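Local coordinates for uncharacterized protein (Pyrococcus horikoshii, PDB 2CYJ), which is of unknown function but belongs to the DUF498 (Mth938-like) family of small alpha/beta proteins, at residues 52-55 with 56-59; 98-101 with 102-105; 5-8 with 9-12. All coordinates share one frame; numbering follows the deposited sequence.

Contact 1 of 3, residues 52-55 with 56-59; sequences ELEK and YLVE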
ATOM      1  N   GLU A  52       2.933  -3.630  11.644  1.00  5.33           N
ATOM      2  CA  GLU A  52       2.810  -2.442  10.819  1.00  4.24           C
ATOM      3  C   GLU A  52       1.408  -2.359  10.214  1.00  4.81           C
ATOM      4  O   GLU A  52       0.757  -1.318  10.287  1.00  5.40           O
ATOM      5  CB  GLU A  52       3.851  -2.420   9.685  1.00  4.48           C
ATOM      6  CG  GLU A  52       3.725  -1.138   8.839  1.00  5.34           C
ATOM      7  CD  GLU A  52       4.572  -1.100   7.578  1.00  6.26           C
ATOM      8  OE1 GLU A  52       4.274  -0.247   6.712  1.00  6.56           O
ATOM      9  OE2 GLU A  52       5.523  -1.896   7.447  1.00  7.46           O
ATOM     10  N   LEU A  53       0.937  -3.452   9.616  1.00  5.64           N
ATOM     11  CA  LEU A  53      -0.379  -3.439   8.985  1.00  5.70           C
ATOM     12  C   LEU A  53      -1.515  -3.027   9.920  1.00  5.69           C
ATOM     13  O   LEU A  53      -2.438  -2.324   9.518  1.00  4.63           O
ATOM     14  CB  LEU A  53      -0.683  -4.808   8.365  1.00  5.00           C
ATOM     15  CG  LEU A  53      -2.017  -4.970   7.631  1.00  4.63           C
ATOM     16  CD1 LEU A  53      -2.170  -3.894   6.549  1.00  7.94           C
ATOM     17  CD2 LEU A  53      -2.073  -6.358   7.019  1.00  7.71           C
ATOM     18  N   GLU A  54      -1.449  -3.454  11.171  1.00  4.85           N
ATOM     19  CA  GLU A  54      -2.491  -3.123  12.127  1.00  4.83           C
ATOM     20  C   GLU A  54      -2.660  -1.617  12.296  1.00  6.69           C
ATOM     21  O   GLU A  54      -3.764  -1.150  12.577  1.00  5.52           O
ATOM     22  CB  GLU A  54      -2.180  -3.791  13.476  1.00  4.59           C
ATOM     23  CG  GLU A  54      -3.271  -3.662  14.545  1.00  7.24           C
ATOM     24  CD  GLU A  54      -3.182  -2.380  15.360  1.00  7.86           C
ATOM     25  OE1 GLU A  54      -2.125  -1.713  15.335  1.00  9.91           O
ATOM     26  OE2 GLU A  54      -4.173  -2.049  16.048  1.00  6.93           O
ATOM     27  N   LYS A  55      -1.580  -0.858  12.114  1.00  4.88           N
ATOM     28  CA  LYS A  55      -1.654   0.598  12.254  1.00  4.70           C
ATOM     29  C   LYS A  55      -2.511   1.236  11.166  1.00  4.27           C
ATOM     30  O   LYS A  55      -2.954   2.373  11.320  1.00  6.97           O
ATOM     31  CB  LYS A  55      -0.261   1.248  12.201  1.00  6.27           C
ATOM     32  CG  LYS A  55       0.732   0.771  13.247  1.00  8.31           C
ATOM     33  CD  LYS A  55       0.224   1.041  14.648  1.00 13.35           C
ATOM     34  CE  LYS A  55       1.256   0.631  15.676  1.00 17.08           C
ATOM     35  NZ  LYS A  55       0.816   0.978  17.049  1.00 23.97           N
ATOM     36  N   TYR A  56      -2.759   0.509  10.078  1.00  4.76           N
ATOM     37  CA  TYR A  56      -3.536   1.058   8.972  1.00  5.97           C
ATOM     38  C   TYR A  56      -4.992   0.648   9.010  1.00  6.66           C
ATOM     39  O   TYR A  56      -5.753   1.002   8.110  1.00  7.43           O
ATOM     40  CB  TYR A  56      -2.919   0.643   7.637  1.00  6.46           C
ATOM     41  CG  TYR A  56      -1.442   0.940   7.555  1.00  3.98           C
ATOM     42  CD1 TYR A  56      -0.569   0.044   6.949  1.00  4.73           C
ATOM     43  CD2 TYR A  56      -0.909   2.092   8.134  1.00  5.30           C
ATOM     44  CE1 TYR A  56       0.812   0.279   6.927  1.00  5.49           C
ATOM     45  CE2 TYR A  56       0.471   2.339   8.112  1.00  4.95           C
ATOM     46  CZ  TYR A  56       1.318   1.425   7.511  1.00  5.15           C
ATOM     47  OH  TYR A  56       2.670   1.653   7.492  1.00  6.88           O
ATOM     48  N   LEU A  57      -5.381  -0.100  10.041  1.00  4.65           N
ATOM     49  CA  LEU A  57      -6.772  -0.520  10.190  1.00  4.59           C
ATOM     50  C   LEU A  57      -7.499   0.615  10.914  1.00  6.30           C
ATOM     51  O   LEU A  57      -7.776   0.557  12.124  1.00  7.26           O
ATOM     52  CB  LEU A  57      -6.840  -1.822  10.988  1.00  6.28           C
ATOM     53  CG  LEU A  57      -5.972  -2.927  10.380  1.00  6.76           C
ATOM     54  CD1 LEU A  57      -6.145  -4.184  11.218  1.00  9.17           C
ATOM     55  CD2 LEU A  57      -6.370  -3.202   8.935  1.00  8.48           C
ATOM     56  N   VAL A  58      -7.808   1.652  10.146  1.00  5.47           N
ATOM     57  CA  VAL A  58      -8.437   2.869  10.658  1.00  7.79           C
ATOM     58  C   VAL A  58      -9.825   3.096  10.075  1.00  6.52           C
ATOM     59  O   VAL A  58     -10.730   3.560  10.771  1.00  8.56           O
ATOM     60  CB  VAL A  58      -7.531   4.087  10.343  1.00 12.72           C
ATOM     61  CG1 VAL A  58      -8.164   5.369  10.835  1.00 13.49           C
ATOM     62  CG2 VAL A  58      -6.160   3.891  10.997  1.00 15.52           C
ATOM     63  N   GLU A  59      -9.975   2.795   8.786  1.00  5.49           N
ATOM     64  CA  GLU A  59     -11.255   2.911   8.102  1.00  5.37           C
ATOM     65  C   GLU A  59     -11.625   1.516   7.618  1.00  5.43           C
ATOM     66  O   GLU A  59     -10.748   0.696   7.325  1.00  6.72           O
ATOM     67  CB  GLU A  59     -11.152   3.838   6.886  1.00  5.24           C
ATOM     68  CG  GLU A  59     -10.749   5.257   7.221  1.00  5.28           C
ATOM     69  CD  GLU A  59     -10.617   6.130   5.981  1.00  6.47           C
ATOM     70  OE1 GLU A  59     -10.168   7.287   6.124  1.00  7.99           O
ATOM     71  OE2 GLU A  59     -10.959   5.660   4.874  1.00  8.27           O
TER
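Tyr56 reaches back along the end of helix 50-54 and gives its phenol to Glu52, OH to OE1 at 2.6 Å, a short bond received on the anti lone pair of the carboxylate, the one turned from OE2. Carboxylate and ring planes stand 83° apart, yet OE1 lies in the plane of the ring at its edge. Two torsions bring the groups together: Tyr56 swings its ring anti to its own carbonyl carbon (chi1 -51°), back over the preceding turn, while Glu52 runs out fully extended to meet it.

Backbone bonds hold the bend that follows: Tyr56 N donates to Leu53 O at 2.9 Å, and Leu57 N to Glu54 O at 3.2 Å; the second closes a type I beta turn over Glu54 to Leu57. Both donors sit well above the planes of the carbonyls they bond. Leu57 then centres an inverse gamma turn, with a weak bond from Val58 N to Tyr56 O, and the chain leaves toward strand 63-68.

Apolar contact is modest: Leu53 CD1 comes within 4.3 Å of Tyr56 CD1, and both side chains rest on Ile113 of strand 110-115. Carbonyl oxygens pack against a ring face and a methyl: Glu52 O lies 3.7 Å above one face of the Tyr56 ring, offset toward its rim, and Lys55 O touches Val58 CG2 at 3.6 Å.

In this buried carboxylate OE1 is gripped by the phenol and by a salt bridge from Arg33, OE2 by Ser38 OG, and the nearby arginine would probably favour the ionised form; the phenol oxygen, also hydrogen-bonded to Met34 N, pins this bend to the loop at Arg33 and Met34.

Contact 2 of 3, residues 98-101 with 102-105; sequences LKLL and EELW
Four i to i+4 bonds carry the last turns of helix 94-104 across this stretch, Glu102 N to Leu98 O, Glu103 N to Lys99 O, Leu104 N to Leu100 O and Trp105 N to Leu101 O, the last at 2.9 Å but bent to 133° at the hydrogen where Trp105 leaves helical geometry. On the exposed side Lys99 and Glu102 run side by side in the same direction, and Lys99 NZ meets Glu102 OE1 at 2.9 Å on the syn lone pair of the carboxylate, an i to i+3 salt bridge. Lys99 bends at its second torsion (chi2 60°), which turns its chain along Glu102 and lays CD and CE beside the same oxygen. A water donates to Glu102 OE1 at 2.7 Å and also to Lys99 O, tying the bridge to the backbone.

The helix is amphipathic and packs on a beta sheet: Leu98 and Leu101 face strand 110-115, touching Ile114, Ile110 and Ala112, and Leu101 and Trp105 share Ile24 of strand 22-24 with Met1 close by. Here Leu101 CD1 lies at the edge of the indole, near its plane, 3.8 Å from Trp105 CE3, the two side chains pointing the same way.

Further round, the side chains of Leu100 and Leu104 cross obliquely, Leu100 CG lying 3.7 Å from Leu104 CD1. Leu100 CD1 is 3.9 Å from Leu104 CG. Trimming Leu100 to an alanine here would probably open a gap beside Leu104 and leave the CD1 methyl of Leu104 with less to hold its rotation. Leu104 is turned anti to its carbonyl carbon (chi1 -55°), back toward the preceding turn, bringing its CG to 3.3 Å from Leu100 O; its side chain also reaches Ile110.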
ATOM      1  N   LEU A  98      -0.947   0.586  -9.009  1.00  4.42           N
ATOM      2  CA  LEU A  98      -1.573   1.905  -9.028  1.00  4.02           C
ATOM      3  C   LEU A  98      -2.516   2.063 -10.211  1.00  4.35           C
ATOM      4  O   LEU A  98      -3.508   2.788 -10.126  1.00  3.73           O
ATOM      5  CB  LEU A  98      -0.508   3.011  -9.020  1.00  4.22           C
ATOM      6  CG  LEU A  98       0.148   3.191  -7.641  1.00  5.18           C
ATOM      7  CD1 LEU A  98       1.356   4.093  -7.757  1.00  6.70           C
ATOM      8  CD2 LEU A  98      -0.857   3.786  -6.661  1.00  5.40           C
ATOM      9  N   LYS A  99      -2.207   1.395 -11.320  1.00  4.65           N
ATOM     10  CA  LYS A  99      -3.094   1.474 -12.468  1.00  6.02           C
ATOM     11  C   LYS A  99      -4.394   0.745 -12.094  1.00  4.79           C
ATOM     12  O   LYS A  99      -5.490   1.206 -12.429  1.00  5.11           O
ATOM     13  CB  LYS A  99      -2.435   0.843 -13.698  1.00  5.51           C
ATOM     14  CG  LYS A  99      -3.113   1.216 -15.020  1.00  8.98           C
ATOM     15  CD  LYS A  99      -3.094   2.731 -15.252  1.00  7.15           C
ATOM     16  CE  LYS A  99      -3.732   3.118 -16.579  1.00 11.33           C
ATOM     17  NZ  LYS A  99      -3.881   4.603 -16.662  1.00 11.47           N
ATOM     18  N   LEU A 100      -4.279  -0.374 -11.378  1.00  3.82           N
ATOM     19  CA  LEU A 100      -5.458  -1.124 -10.950  1.00  5.99           C
ATOM     20  C   LEU A 100      -6.230  -0.327  -9.890  1.00  4.91           C
ATOM     21  O   LEU A 100      -7.459  -0.359  -9.862  1.00  5.86           O
ATOM     22  CB  LEU A 100      -5.056  -2.488 -10.380  1.00  6.56           C
ATOM     23  CG  LEU A 100      -6.200  -3.394  -9.920  1.00  9.34           C
ATOM     24  CD1 LEU A 100      -7.083  -3.786 -11.107  1.00 10.60           C
ATOM     25  CD2 LEU A 100      -5.603  -4.644  -9.286  1.00 10.66           C
ATOM     26  N   LEU A 101      -5.518   0.385  -9.016  1.00  3.83           N
ATOM     27  CA  LEU A 101      -6.187   1.196  -7.999  1.00  5.46           C
ATOM     28  C   LEU A 101      -7.071   2.239  -8.691  1.00  7.62           C
ATOM     29  O   LEU A 101      -8.213   2.479  -8.300  1.00  6.52           O
ATOM     30  CB  LEU A 101      -5.157   1.903  -7.114  1.00  3.50           C
ATOM     31  CG  LEU A 101      -5.747   2.718  -5.958  1.00  4.71           C
ATOM     32  CD1 LEU A 101      -6.473   1.794  -4.981  1.00  7.21           C
ATOM     33  CD2 LEU A 101      -4.626   3.475  -5.247  1.00  5.50           C
ATOM     34  N   GLU A 102      -6.524   2.870  -9.721  1.00  4.66           N
ATOM     35  CA  GLU A 102      -7.265   3.855 -10.488  1.00  6.69           C
ATOM     36  C   GLU A 102      -8.510   3.216 -11.112  1.00  7.20           C
ATOM     37  O   GLU A 102      -9.594   3.805 -11.099  1.00  7.76           O
ATOM     38  CB  GLU A 102      -6.358   4.407 -11.585  1.00  6.33           C
ATOM     39  CG  GLU A 102      -7.021   5.359 -12.552  1.00  9.00           C
ATOM     40  CD  GLU A 102      -6.060   5.787 -13.636  1.00 10.75           C
ATOM     41  OE1 GLU A 102      -5.857   5.007 -14.594  1.00 12.02           O
ATOM     42  OE2 GLU A 102      -5.488   6.894 -13.519  1.00 13.92           O
ATOM     43  N   GLU A 103      -8.344   2.008 -11.649  1.00  6.38           N
ATOM     44  CA  GLU A 103      -9.438   1.292 -12.291  1.00  6.47           C
ATOM     45  C   GLU A 103     -10.564   0.926 -11.314  1.00  7.57           C
ATOM     46  O   GLU A 103     -11.742   1.055 -11.636  1.00 10.89           O
ATOM     47  CB  GLU A 103      -8.884   0.029 -12.955  1.00  6.03           C
ATOM     48  CG  GLU A 103      -9.893  -0.763 -13.755  1.00  9.63           C
ATOM     49  CD  GLU A 103      -9.341  -2.091 -14.220  1.00 10.05           C
ATOM     50  OE1 GLU A 103      -8.162  -2.148 -14.635  1.00 11.74           O
ATOM     51  OE2 GLU A 103     -10.088  -3.083 -14.179  1.00 11.51           O
ATOM     52  N   LEU A 104     -10.194   0.488 -10.113  1.00  6.35           N
ATOM     53  CA  LEU A 104     -11.175   0.066  -9.112  1.00  6.52           C
ATOM     54  C   LEU A 104     -11.735   1.166  -8.216  1.00  7.24           C
ATOM     55  O   LEU A 104     -12.779   0.991  -7.585  1.00  9.52           O
ATOM     56  CB  LEU A 104     -10.556  -1.015  -8.223  1.00  7.42           C
ATOM     57  CG  LEU A 104      -9.976  -2.260  -8.902  1.00 10.43           C
ATOM     58  CD1 LEU A 104      -9.297  -3.139  -7.851  1.00  9.78           C
ATOM     59  CD2 LEU A 104     -11.077  -3.032  -9.608  1.00 13.02           C
ATOM     60  N   TRP A 105     -11.056   2.300  -8.156  1.00  8.03           N
ATOM     61  CA  TRP A 105     -11.501   3.361  -7.274  1.00  7.83           C
ATOM     62  C   TRP A 105     -12.923   3.834  -7.526  1.00  8.04           C
ATOM     63  O   TRP A 105     -13.345   4.021  -8.669  1.00 11.51           O
ATOM     64  CB  TRP A 105     -10.537   4.546  -7.352  1.00  6.78           C
ATOM     65  CG  TRP A 105     -10.659   5.476  -6.183  1.00  5.13           C
ATOM     66  CD1 TRP A 105     -11.425   6.609  -6.105  1.00  7.96           C
ATOM     67  CD2 TRP A 105     -10.019   5.335  -4.909  1.00  5.23           C
ATOM     68  NE1 TRP A 105     -11.300   7.181  -4.858  1.00  8.03           N
ATOM     69  CE2 TRP A 105     -10.448   6.416  -4.102  1.00  5.90           C
ATOM     70  CE3 TRP A 105      -9.130   4.392  -4.364  1.00  5.96           C
ATOM     71  CZ2 TRP A 105     -10.006   6.590  -2.782  1.00  8.65           C
ATOM     72  CZ3 TRP A 105      -8.693   4.564  -3.058  1.00  6.09           C
ATOM     73  CH2 TRP A 105      -9.137   5.655  -2.277  1.00  5.13           C
TER
HETATM   74  O   HOH W   1      -6.644   2.445 -14.684  1.00 11.20           O

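Contact 3 of 3, residues 5-8 with 9-12; sequences EVRF and GLVK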
ATOM      1  N   GLU A   5       1.506  10.627 -11.938  1.00  6.56           N
ATOM      2  CA  GLU A   5       2.809  10.125 -12.376  1.00  9.58           C
ATOM      3  C   GLU A   5       3.268   9.002 -11.458  1.00  8.05           C
ATOM      4  O   GLU A   5       3.045   9.054 -10.262  1.00  7.69           O
ATOM      5  CB  GLU A   5       3.891  11.218 -12.288  1.00 13.19           C
ATOM      6  CG  GLU A   5       3.894  12.260 -13.388  1.00 22.20           C
ATOM      7  CD  GLU A   5       3.932  11.636 -14.774  1.00 28.51           C
ATOM      8  OE1 GLU A   5       4.768  10.748 -15.012  1.00 34.08           O
ATOM      9  OE2 GLU A   5       3.118  12.059 -15.623  1.00 38.87           O
ATOM     10  N   VAL A   6       3.931   8.002 -12.050  1.00  5.81           N
ATOM     11  CA  VAL A   6       4.449   6.883 -11.279  1.00  6.06           C
ATOM     12  C   VAL A   6       5.807   6.506 -11.849  1.00  6.39           C
ATOM     13  O   VAL A   6       5.925   6.185 -13.028  1.00  7.06           O
ATOM     14  CB  VAL A   6       3.505   5.659 -11.346  1.00  4.05           C
ATOM     15  CG1 VAL A   6       4.070   4.512 -10.527  1.00  5.89           C
ATOM     16  CG2 VAL A   6       2.133   6.045 -10.800  1.00  4.82           C
ATOM     17  N   ARG A   7       6.837   6.577 -11.016  1.00  7.16           N
ATOM     18  CA  ARG A   7       8.172   6.196 -11.445  1.00  6.45           C
ATOM     19  C   ARG A   7       8.908   5.678 -10.225  1.00  4.89           C
ATOM     20  O   ARG A   7       8.440   5.831  -9.098  1.00  6.14           O
ATOM     21  CB  ARG A   7       8.913   7.389 -12.059  1.00 11.08           C
ATOM     22  CG  ARG A   7       9.477   8.379 -11.066  1.00 10.87           C
ATOM     23  CD  ARG A   7      10.022   9.607 -11.787  1.00 12.41           C
ATOM     24  NE  ARG A   7       8.942  10.399 -12.366  1.00 12.41           N
ATOM     25  CZ  ARG A   7       8.783  10.633 -13.668  1.00 12.05           C
ATOM     26  NH1 ARG A   7       9.636  10.134 -14.557  1.00 16.96           N
ATOM     27  NH2 ARG A   7       7.754  11.362 -14.081  1.00 19.69           N
ATOM     28  N   PHE A   8      10.044   5.036 -10.448  1.00  5.36           N
ATOM     29  CA  PHE A   8      10.822   4.513  -9.344  1.00  5.05           C
ATOM     30  C   PHE A   8      11.167   5.639  -8.371  1.00  6.06           C
ATOM     31  O   PHE A   8      11.741   6.656  -8.767  1.00  5.00           O
ATOM     32  CB  PHE A   8      12.097   3.853  -9.887  1.00  6.39           C
ATOM     33  CG  PHE A   8      12.924   3.173  -8.837  1.00  5.25           C
ATOM     34  CD1 PHE A   8      13.922   3.863  -8.156  1.00  5.67           C
ATOM     35  CD2 PHE A   8      12.695   1.840  -8.518  1.00  9.20           C
ATOM     36  CE1 PHE A   8      14.678   3.229  -7.167  1.00  7.08           C
ATOM     37  CE2 PHE A   8      13.444   1.197  -7.532  1.00  6.46           C
ATOM     38  CZ  PHE A   8      14.439   1.894  -6.856  1.00  4.15           C
ATOM     39  N   GLY A   9      10.790   5.449  -7.105  1.00  4.74           N
ATOM     40  CA  GLY A   9      11.068   6.416  -6.058  1.00  5.61           C
ATOM     41  C   GLY A   9      10.204   7.662  -5.990  1.00  4.37           C
ATOM     42  O   GLY A   9      10.402   8.493  -5.101  1.00  4.24           O
ATOM     43  N   LEU A  10       9.225   7.792  -6.880  1.00  5.57           N
ATOM     44  CA  LEU A  10       8.422   9.005  -6.883  1.00  4.55           C
ATOM     45  C   LEU A  10       7.057   8.849  -7.529  1.00  5.63           C
ATOM     46  O   LEU A  10       6.957   8.471  -8.699  1.00  6.61           O
ATOM     47  CB  LEU A  10       9.189  10.108  -7.627  1.00  3.99           C
ATOM     48  CG  LEU A  10       8.633  11.533  -7.566  1.00  4.22           C
ATOM     49  CD1 LEU A  10       8.898  12.130  -6.181  1.00  8.75           C
ATOM     50  CD2 LEU A  10       9.288  12.390  -8.639  1.00  5.87           C
ATOM     51  N   VAL A  11       6.007   9.134  -6.768  1.00  4.09           N
ATOM     52  CA  VAL A  11       4.664   9.079  -7.327  1.00  3.51           C
ATOM     53  C   VAL A  11       3.970  10.417  -7.096  1.00  5.71           C
ATOM     54  O   VAL A  11       4.178  11.059  -6.063  1.00  6.26           O
ATOM     55  CB  VAL A  11       3.813   7.936  -6.715  1.00  5.10           C
ATOM     56  CG1 VAL A  11       4.475   6.592  -7.019  1.00  5.26           C
ATOM     57  CG2 VAL A  11       3.624   8.146  -5.221  1.00  6.12           C
ATOM     58  N   LYS A  12       3.184  10.859  -8.079  1.00  4.87           N
ATOM     59  CA  LYS A  12       2.445  12.119  -7.978  1.00  4.40           C
ATOM     60  C   LYS A  12       0.980  11.723  -7.885  1.00  4.43           C
ATOM     61  O   LYS A  12       0.423  11.150  -8.823  1.00  5.34           O
ATOM     62  CB  LYS A  12       2.673  13.007  -9.205  1.00  5.53           C
ATOM     63  CG  LYS A  12       2.038  14.393  -9.070  1.00  7.94           C
ATOM     64  CD  LYS A  12       2.290  15.238 -10.306  1.00  8.68           C
ATOM     65  CE  LYS A  12       1.429  16.491 -10.309  1.00  9.85           C
ATOM     66  NZ  LYS A  12       1.777  17.328 -11.496  1.00 12.65           N
TER
HETATM   67  O   HOH W   2       6.399  10.514 -10.503  1.00 14.48           O
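Glu5 pairs with Lys12 in the hairpin formed by strands 3-7 and 10-13, two pairs away from the Arg7-Leu10 pair that closes the turn. Lys12 N donates to Glu5 O at 2.8 Å, nearly straight at 170°, whereas the return bond, Glu5 N to Lys12 O, is weak. Their CB atoms touch at 3.8 Å, but the charged ends part company: the Glu5 carboxylate turns to its own strand, where OE1 makes a salt bridge with Arg7 NH2 at 3.2 Å.

Val6 stands opposite Val11 in a non-hydrogen-bonded pair. The two side chains point the same way with CG1 against CG1 at 4.1 Å, and that face turns to helix 94-104. Beside this pair Val11 CA makes a C-H...O contact with Glu5 O.

Arg7 and Leu10 form the next hydrogen-bonded pair, Arg7 N to Leu10 O at 3.0 Å and Leu10 N to Arg7 O at 3.1 Å. Arg7 CG sits between its backbone N and carbonyl carbon (chi1 78°), which lays the chain alongside Leu10, CG to CB 3.9 Å. A water accepts from Arg7 NE and donates to Leu10 O.

Phe8 and Gly9 are the central residues (i+1 and i+2) of the type II beta turn from Arg7 to Leu10. The positive phi of Gly9 (77°) favours glycine. The Phe8 side chain touches Ile70, Tyr71 and Thr117.

The two faces thus differ chemically: that of Val6 and Val11 packs against the helix with apolar side chains, while the other carries a water bridge and a same-strand ion pair that probably steadies the Arg7 guanidinium above the hairpin.

Overall arrangement
Contacts 2 and 3 meet directly: Leu98 of helix 94-104 fits its CD1 against Val6 CG2 at 3.7 Å and also reaches Val11, so one leucine joins helix to hairpin. Contact 1 touches neither; its centre lies about 24 Å from that of contact 3, and the two are on opposite sides of the chain's centre. Contacts 1 and 2 are both partly buried and both lean on strand 110-115, through different residues, whereas contact 3 lies at the surface. Their chemistry follows: contact 1 buries a carboxylate-phenol bond, contact 2 divides a leucine-tryptophan face from an exposed salt bridge, and contact 3 relies chiefly on paired backbones, with a valine pair beneath.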